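Local coordinates for Iron(III) ABC transporter, periplasmic iron-compound-binding protein (Vibrio cholerae, PDB 5GGY) that probably binds hydroxamate siderophores such as Desferal, in their ferric form, in the periplasm and passes them to an ABC transporter for iron uptake, at residues 157-165 and 186-195; 217-225 and 271-280. All blocks are in the same frame, centred on the assembly; numbering follows the deposited sequence.

Interaction 1: 157-165 and 186-195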
loop_
_atom_site.group_PDB
_atom_site.type_symbol
_atom_site.label_atom_id
_atom_site.label_comp_id
_atom_site.label_asym_id
_atom_site.label_seq_id
_atom_site.Cartn_x
_atom_site.Cartn_y
_atom_site.Cartn_z
ATOM N N ASP A 157 10.467 9.014 20.616
ATOM C CA ASP A 157 10.967 7.686 20.284
ATOM C C ASP A 157 11.666 7.105 21.514
ATOM O O ASP A 157 12.413 7.816 22.187
ATOM C CB ASP A 157 11.925 7.745 19.090
ATOM C CG ASP A 157 11.509 8.776 18.052
ATOM O OD1 ASP A 157 12.352 9.132 17.201
ATOM O OD2 ASP A 157 10.350 9.239 18.091
ATOM N N THR A 158 11.431 5.828 21.816
ATOM C CA THR A 158 10.613 4.943 20.994
ATOM C C THR A 158 9.134 4.977 21.373
ATOM O O THR A 158 8.758 5.481 22.431
ATOM C CB THR A 158 11.108 3.485 21.092
ATOM O OG1 THR A 158 10.951 3.012 22.436
ATOM C CG2 THR A 158 12.573 3.390 20.696
ATOM N N LEU A 159 8.302 4.427 20.493
ATOM C CA LEU A 159 6.860 4.377 20.701
ATOM C C LEU A 159 6.490 3.261 21.677
ATOM O O LEU A 159 7.150 2.224 21.718
ATOM C CB LEU A 159 6.143 4.187 19.360
ATOM C CG LEU A 159 6.251 5.377 18.404
ATOM C CD1 LEU A 159 5.683 5.035 17.036
ATOM C CD2 LEU A 159 5.545 6.591 18.986
ATOM N N PRO A 160 5.431 3.475 22.473
ATOM C CA PRO A 160 5.039 2.526 23.522
ATOM C C PRO A 160 4.479 1.214 22.979
ATOM O O PRO A 160 4.080 1.143 21.817
ATOM C CB PRO A 160 3.959 3.289 24.292
ATOM C CG PRO A 160 3.377 4.219 23.283
ATOM C CD PRO A 160 4.529 4.639 22.421
ATOM N N ALA A 161 4.456 0.187 23.823
ATOM C CA ALA A 161 3.869 -1.097 23.458
ATOM C C ALA A 161 2.364 -1.073 23.695
ATOM O O ALA A 161 1.900 -0.620 24.741
ATOM C CB ALA A 161 4.518 -2.225 24.246
ATOM N N VAL A 162 1.604 -1.555 22.716
ATOM C CA VAL A 162 0.147 -1.501 22.777
ATOM C C VAL A 162 -0.481 -2.876 22.574
ATOM O O VAL A 162 -0.073 -3.634 21.695
ATOM C CB VAL A 162 -0.425 -0.530 21.718
ATOM C CG1 VAL A 162 -1.948 -0.512 21.765
ATOM C CG2 VAL A 162 0.124 0.871 21.922
ATOM N N VAL A 163 -1.468 -3.199 23.402
ATOM C CA VAL A 163 -2.284 -4.382 23.179
ATOM C C VAL A 163 -3.726 -3.955 22.903
ATOM O O VAL A 163 -4.264 -3.062 23.561
ATOM C CB VAL A 163 -2.226 -5.361 24.380
ATOM C CG1 VAL A 163 -2.652 -4.677 25.665
ATOM C CG2 VAL A 163 -3.073 -6.595 24.112
ATOM N N THR A 164 -4.338 -4.577 21.902
ATOM C CA THR A 164 -5.706 -4.249 21.511
ATOM C C THR A 164 -6.653 -5.415 21.773
ATOM O O THR A 164 -6.281 -6.574 21.593
ATOM C CB THR A 164 -5.782 -3.866 20.030
ATOM O OG1 THR A 164 -7.130 -4.017 19.572
ATOM C CG2 THR A 164 -4.866 -4.763 19.206
ATOM N N LEU A 165 -7.879 -5.104 22.183
ATOM C CA LEU A 165 -8.855 -6.150 22.465
ATOM C C LEU A 165 -10.296 -5.658 22.450
ATOM O O LEU A 165 -10.566 -4.463 22.430
ATOM C CB LEU A 165 -8.547 -6.828 23.819
ATOM C CG LEU A 165 -8.510 -6.144 25.196
ATOM C CD1 LEU A 165 -7.497 -5.007 25.262
ATOM C CD2 LEU A 165 -9.882 -5.670 25.676
ATOM N N LEU A 186 -1.200 -1.371 14.240
ATOM C CA LEU A 186 -0.170 -1.073 15.234
ATOM C C LEU A 186 1.223 -1.035 14.610
ATOM O O LEU A 186 1.981 -0.093 14.834
ATOM C CB LEU A 186 -0.203 -2.103 16.366
ATOM C CG LEU A 186 -1.448 -2.138 17.253
ATOM C CD1 LEU A 186 -1.327 -3.226 18.311
ATOM C CD2 LEU A 186 -1.684 -0.784 17.898
ATOM N N GLU A 187 1.555 -2.063 13.833
ATOM C CA GLU A 187 2.857 -2.136 13.174
ATOM C C GLU A 187 3.052 -0.979 12.198
ATOM O O GLU A 187 4.132 -0.394 12.117
ATOM C CB GLU A 187 3.016 -3.469 12.439
ATOM C CG GLU A 187 2.984 -4.695 13.332
ATOM C CD GLU A 187 3.013 -5.980 12.532
ATOM O OE1 GLU A 187 3.146 -5.900 11.293
ATOM O OE2 GLU A 187 2.902 -7.069 13.134
ATOM N N GLN A 188 1.996 -0.658 11.462
ATOM C CA GLN A 188 2.031 0.423 10.487
ATOM C C GLN A 188 2.105 1.787 11.175
ATOM O O GLN A 188 2.461 2.789 10.551
ATOM C CB GLN A 188 0.797 0.352 9.583
ATOM C CG GLN A 188 0.991 0.942 8.203
ATOM C CD GLN A 188 1.799 0.044 7.286
ATOM O OE1 GLN A 188 3.029 0.034 7.334
ATOM N NE2 GLN A 188 1.109 -0.711 6.439
ATOM N N LEU A 189 1.766 1.819 12.459
ATOM C CA LEU A 189 1.766 3.064 13.220
ATOM C C LEU A 189 3.073 3.250 13.979
ATOM O O LEU A 189 3.260 4.247 14.676
ATOM C CB LEU A 189 0.586 3.092 14.191
ATOM C CG LEU A 189 -0.298 4.337 14.166
ATOM C CD1 LEU A 189 -0.660 4.692 12.738
ATOM C CD2 LEU A 189 -1.547 4.092 14.991
ATOM N N GLY A 190 3.976 2.284 13.840
ATOM C CA GLY A 190 5.243 2.313 14.545
ATOM C C GLY A 190 5.146 1.757 15.955
ATOM O O GLY A 190 6.122 1.775 16.704
ATOM N N LEU A 191 3.967 1.258 16.317
ATOM C CA LEU A 191 3.736 0.721 17.655
ATOM C C LEU A 191 4.148 -0.745 17.768
ATOM O O LEU A 191 4.100 -1.492 16.790
ATOM C CB LEU A 191 2.262 0.881 18.040
ATOM C CG LEU A 191 1.748 2.313 18.198
ATOM C CD1 LEU A 191 0.230 2.345 18.161
ATOM C CD2 LEU A 191 2.264 2.928 19.489
ATOM N N SER A 192 4.555 -1.152 18.968
ATOM C CA SER A 192 4.900 -2.545 19.231
ATOM C C SER A 192 3.800 -3.219 20.049
ATOM O O SER A 192 2.930 -2.549 20.603
ATOM C CB SER A 192 6.247 -2.640 19.952
ATOM O OG SER A 192 6.319 -1.729 21.035
ATOM N N SER A 193 3.841 -4.545 20.117
ATOM C CA SER A 193 2.813 -5.306 20.819
ATOM C C SER A 193 3.188 -5.545 22.278
ATOM O O SER A 193 4.292 -5.994 22.576
ATOM C CB SER A 193 2.571 -6.642 20.117
ATOM O OG SER A 193 2.328 -6.453 18.732
ATOM N N ALA A 194 2.260 -5.246 23.181
ATOM C CA ALA A 194 2.493 -5.442 24.608
ATOM C C ALA A 194 2.284 -6.902 24.987
ATOM O O ALA A 194 2.933 -7.415 25.900
ATOM C CB ALA A 194 1.580 -4.544 25.428
ATOM N N LEU A 195 1.374 -7.566 24.281
ATOM C CA LEU A 195 1.054 -8.959 24.557
ATOM C C LEU A 195 0.820 -9.718 23.255
ATOM O O LEU A 195 -0.323 -10.040 22.921
ATOM C CB LEU A 195 -0.176 -9.054 25.463
ATOM C CG LEU A 195 -0.237 -10.229 26.442
ATOM C CD1 LEU A 195 0.976 -10.223 27.360
ATOM C CD2 LEU A 195 -1.522 -10.169 27.253
#
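Val162 sits between Leu186 and Leu191, one methyl branch for each. Its CB lies 4.0 Å from Leu186 CD2. From there CG1, anti to the backbone N (chi1 178°), runs to the same leucine methyl, while CG2, beside the backbone N, reaches Leu191, with CD2 at 3.8 Å and CD1 slightly farther. Leu186 CD1 also touches Thr164 CG2, and Leu191 CD2 continues to the ring of Pro160 and to Leu159 CB. The backbone of Val162 joins the two segments as parallel strands: its N donates to Ser192 O at 2.7 Å, nearly straight at the hydrogen (174°), and its O takes a weak bond from Ala194 N at 3.2 Å. Ala161 pairs with Ser192, and on their face of the sheet Ala161 CB lies against Ser192 OG and Ala194 CB, which itself meets Val163 CB. Ser193 OG turns to Gln183 in helix 181-188. That helix ends in a Schellman motif: Leu191 N, 2.8 Å from Leu186 O, and Gly190 N bond back into the last turn, and Gly190 has positive phi. Leu159 CD1 comes over this turn, 3.3 Å from Gly190 O, and the Leu159 side chain also touches Leu151 of helix 130-154. The unit is a short helix-to-strand connection laid along the edge of a mixed sheet in the periplasmic binding protein fold. Two backbone bonds, one of them weak, set the register; apolar contacts of Leu159, Val162, Leu186 and Leu191, with one another and with backbone oxygens, extend it on the helix side.

Interaction 2: 217-225 and 271-280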
loop_
_atom_site.group_PDB
_atom_site.type_symbol
_atom_site.label_atom_id
_atom_site.label_comp_id
_atom_site.label_asym_id
_atom_site.label_seq_id
_atom_site.Cartn_x
_atom_site.Cartn_y
_atom_site.Cartn_z
ATOM N N GLN A 217 3.782 -3.360 30.741
ATOM C CA GLN A 217 4.317 -2.499 29.700
ATOM C C GLN A 217 3.246 -1.687 28.980
ATOM O O GLN A 217 2.534 -2.196 28.115
ATOM C CB GLN A 217 5.097 -3.344 28.688
ATOM C CG GLN A 217 4.384 -4.632 28.288
ATOM C CD GLN A 217 5.344 -5.770 28.017
ATOM O OE1 GLN A 217 6.340 -5.605 27.314
ATOM N NE2 GLN A 217 5.055 -6.934 28.587
ATOM N N GLY A 218 3.130 -0.418 29.350
ATOM C CA GLY A 218 2.367 0.525 28.558
ATOM C C GLY A 218 0.856 0.401 28.545
ATOM O O GLY A 218 0.211 0.325 29.589
ATOM N N TYR A 219 0.298 0.359 27.340
ATOM C CA TYR A 219 -1.087 0.761 27.127
ATOM C C TYR A 219 -2.037 -0.350 26.678
ATOM O O TYR A 219 -1.647 -1.296 25.992
ATOM C CB TYR A 219 -1.121 1.905 26.107
ATOM C CG TYR A 219 -0.355 3.134 26.555
ATOM C CD1 TYR A 219 -1.021 4.258 27.027
ATOM C CD2 TYR A 219 1.035 3.169 26.512
ATOM C CE1 TYR A 219 -0.326 5.380 27.445
ATOM C CE2 TYR A 219 1.738 4.286 26.930
ATOM C CZ TYR A 219 1.053 5.388 27.393
ATOM O OH TYR A 219 1.749 6.502 27.807
ATOM N N VAL A 220 -3.297 -0.201 27.077
ATOM C CA VAL A 220 -4.361 -1.130 26.719
ATOM C C VAL A 220 -5.522 -0.391 26.064
ATOM O O VAL A 220 -6.091 0.532 26.644
ATOM C CB VAL A 220 -4.876 -1.896 27.954
ATOM C CG1 VAL A 220 -6.184 -2.609 27.641
ATOM C CG2 VAL A 220 -3.822 -2.873 28.443
ATOM N N LEU A 221 -5.866 -0.799 24.848
ATOM C CA LEU A 221 -6.970 -0.186 24.114
ATOM C C LEU A 221 -8.085 -1.196 23.861
ATOM O O LEU A 221 -7.827 -2.306 23.394
ATOM C CB LEU A 221 -6.475 0.393 22.784
ATOM C CG LEU A 221 -5.443 1.522 22.852
ATOM C CD1 LEU A 221 -5.003 1.934 21.457
ATOM C CD2 LEU A 221 -6.005 2.712 23.611
ATOM N N TYR A 222 -9.323 -0.814 24.170
ATOM C CA TYR A 222 -10.465 -1.684 23.904
ATOM C C TYR A 222 -11.510 -0.985 23.037
ATOM O O TYR A 222 -11.832 0.184 23.251
ATOM C CB TYR A 222 -11.094 -2.182 25.212
ATOM C CG TYR A 222 -11.656 -1.104 26.115
ATOM C CD1 TYR A 222 -12.995 -0.735 26.039
ATOM C CD2 TYR A 222 -10.855 -0.471 27.056
ATOM C CE1 TYR A 222 -13.513 0.243 26.865
ATOM C CE2 TYR A 222 -11.366 0.509 27.888
ATOM C CZ TYR A 222 -12.695 0.862 27.788
ATOM O OH TYR A 222 -13.206 1.837 28.613
ATOM N N PHE A 223 -12.037 -1.717 22.059
ATOM C CA PHE A 223 -12.952 -1.147 21.075
ATOM C C PHE A 223 -14.390 -1.057 21.572
ATOM O O PHE A 223 -14.920 -1.996 22.163
ATOM C CB PHE A 223 -12.920 -1.965 19.779
ATOM C CG PHE A 223 -11.615 -1.893 19.042
ATOM C CD1 PHE A 223 -11.218 -0.720 18.429
ATOM C CD2 PHE A 223 -10.796 -3.003 18.943
ATOM C CE1 PHE A 223 -10.025 -0.651 17.745
ATOM C CE2 PHE A 223 -9.605 -2.941 18.260
ATOM C CZ PHE A 223 -9.213 -1.764 17.661
ATOM N N LEU A 224 -15.013 0.089 21.323
ATOM C CA LEU A 224 -16.441 0.254 21.542
ATOM C C LEU A 224 -17.185 -0.287 20.319
ATOM O O LEU A 224 -16.610 -0.371 19.236
ATOM C CB LEU A 224 -16.776 1.726 21.798
ATOM C CG LEU A 224 -16.168 2.336 23.065
ATOM C CD1 LEU A 224 -16.527 3.809 23.185
ATOM C CD2 LEU A 224 -16.613 1.572 24.303
ATOM N N PRO A 225 -18.462 -0.668 20.480
ATOM C CA PRO A 225 -19.278 -0.614 21.697
ATOM C C PRO A 225 -19.081 -1.802 22.633
ATOM O O PRO A 225 -18.789 -2.913 22.199
ATOM C CB PRO A 225 -20.702 -0.609 21.147
ATOM C CG PRO A 225 -20.601 -1.429 19.909
ATOM C CD PRO A 225 -19.245 -1.131 19.321
ATOM N N ILE A 271 -7.432 4.573 16.860
ATOM C CA ILE A 271 -6.421 4.106 17.799
ATOM C C ILE A 271 -5.463 5.236 18.170
ATOM O O ILE A 271 -5.155 5.432 19.346
ATOM C CB ILE A 271 -5.630 2.913 17.223
ATOM C CG1 ILE A 271 -6.481 1.638 17.281
ATOM C CG2 ILE A 271 -4.320 2.715 17.969
ATOM C CD1 ILE A 271 -5.828 0.429 16.639
ATOM N N THR A 272 -5.006 5.980 17.165
ATOM C CA THR A 272 -4.142 7.137 17.385
ATOM C C THR A 272 -4.818 8.147 18.302
ATOM O O THR A 272 -4.219 8.618 19.269
ATOM C CB THR A 272 -3.770 7.829 16.060
ATOM O OG1 THR A 272 -2.970 6.946 15.266
ATOM C CG2 THR A 272 -2.994 9.108 16.325
ATOM N N GLU A 273 -6.071 8.460 17.992
ATOM C CA GLU A 273 -6.872 9.386 18.785
ATOM C C GLU A 273 -6.970 8.969 20.252
ATOM O O GLU A 273 -6.775 9.786 21.151
ATOM C CB GLU A 273 -8.270 9.507 18.177
ATOM C CG GLU A 273 -9.305 10.121 19.089
ATOM C CD GLU A 273 -10.689 10.082 18.481
ATOM O OE1 GLU A 273 -10.786 9.998 17.238
ATOM O OE2 GLU A 273 -11.678 10.121 19.243
ATOM N N SER A 274 -7.258 7.695 20.492
ATOM C CA SER A 274 -7.361 7.186 21.859
ATOM C C SER A 274 -6.000 7.108 22.538
ATOM O O SER A 274 -5.906 7.155 23.762
ATOM C CB SER A 274 -8.029 5.807 21.871
ATOM O OG SER A 274 -9.435 5.925 21.928
ATOM N N LEU A 275 -4.950 6.990 21.733
ATOM C CA LEU A 275 -3.604 6.834 22.262
ATOM C C LEU A 275 -2.925 8.188 22.472
ATOM O O LEU A 275 -2.031 8.319 23.310
ATOM C CB LEU A 275 -2.764 5.955 21.333
ATOM C CG LEU A 275 -1.577 5.246 21.984
ATOM C CD1 LEU A 275 -2.055 4.385 23.141
ATOM C CD2 LEU A 275 -0.839 4.411 20.955
ATOM N N LEU A 276 -3.353 9.190 21.708
ATOM C CA LEU A 276 -2.871 10.552 21.906
ATOM C C LEU A 276 -3.443 11.116 23.199
ATOM O O LEU A 276 -2.773 11.859 23.914
ATOM C CB LEU A 276 -3.237 11.446 20.720
ATOM C CG LEU A 276 -2.368 11.274 19.472
ATOM C CD1 LEU A 276 -2.807 12.224 18.369
ATOM C CD2 LEU A 276 -0.899 11.480 19.810
ATOM N N ALA A 277 -4.689 10.765 23.496
ATOM C CA ALA A 277 -5.221 10.987 24.829
ATOM C C ALA A 277 -4.532 9.983 25.745
ATOM O O ALA A 277 -3.937 9.029 25.260
ATOM C CB ALA A 277 -6.729 10.825 24.856
ATOM N N VAL A 278 -4.597 10.216 27.055
ATOM C CA VAL A 278 -3.908 9.417 28.083
ATOM C C VAL A 278 -2.392 9.288 27.831
ATOM O O VAL A 278 -1.700 8.526 28.507
ATOM C CB VAL A 278 -4.559 7.990 28.258
ATOM C CG1 VAL A 278 -6.077 8.060 28.103
ATOM C CG2 VAL A 278 -3.959 6.929 27.323
ATOM N N ALA A 279 -1.877 10.071 26.887
ATOM C CA ALA A 279 -0.438 10.154 26.651
ATOM C C ALA A 279 0.223 11.056 27.694
ATOM O O ALA A 279 -0.410 11.985 28.199
ATOM C CB ALA A 279 -0.160 10.672 25.247
ATOM N N PRO A 280 1.499 10.789 28.018
ATOM C CA PRO A 280 2.189 11.579 29.045
ATOM C C PRO A 280 2.428 13.031 28.638
ATOM O O PRO A 280 2.344 13.371 27.458
ATOM C CB PRO A 280 3.523 10.843 29.211
ATOM C CG PRO A 280 3.740 10.165 27.904
ATOM C CD PRO A 280 2.370 9.736 27.463
#
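Leu221 and Ile271 make the closest apolar contact between strand 219-223 and the end of helix 262-276: Leu221 CD1 stands 3.6 Å from Ile271 CG2, the two side chains crossing at a slant. The other branch, Leu221 CD2, leans on Ser274 CB, so one leucine straddles two residues a helical turn apart. Leu275 CG is anti to its backbone N (chi1 -156°), and from there CD1 extends to the sheet, meeting Tyr219 CB at 4.0 Å and Leu221 CD1 slightly farther off. At the far end of the strand, Ile271 CD1 approaches Phe223 CZ at the ring edge, near its plane, 4.2 Å away. Tyr219, Leu221 and Phe223 thus meet the helix from one face of the strand, while Val220 points to the other, against Val163 and Leu165 of the neighbouring strand. The axes of strand 219-223 and helix 271-276 run at 134° and come within 9.8 Å: a C-terminal helix packed on a beta sheet, as in the alpha/beta lobe of a periplasmic binding protein. Polar atoms enter mostly around the Tyr219 ring. Val278 O lies in the ring plane at its edge, 3.6 Å from CE1, while Val278 CG2 slides past CD1 and CE1. Tyr219 OH comes to 3.3 Å from Pro280 CD, a van der Waals contact beyond the type II turn from Leu276 to Ala279; Phe155 meets the same tyrosine edge to face. No hydrogen bond crosses between the segments. The hydroxyl of Ser274 instead bonds to Ser251 O in strand 249-252, and Ser274 O accepts from Asn250 ND2, tying the helix to the next strand of the sheet.

In the fold
From the N terminus, the chain leaves helix 130-154 and enters strand 161-167. Interaction 1 closes the first loop, in which strand 172-176 and helix 181-188 return the chain to strand 192-193 alongside 161-167. Interaction 2 opens only after that, at strand 219-223, and closes on the final helix, 262-276, with 45 residues between its two segments; the two are in series, neither nested nor crossed. They meet in the sheet, where strands 161-167 and 219-223 are neighbours, joined by probable backbone hydrogen bonds between Val163, Leu165 and Leu221. Away from the sheet pairing, Leu189 packs on Thr272, so the turn just after helix 181-188 also touches the C-terminal helix.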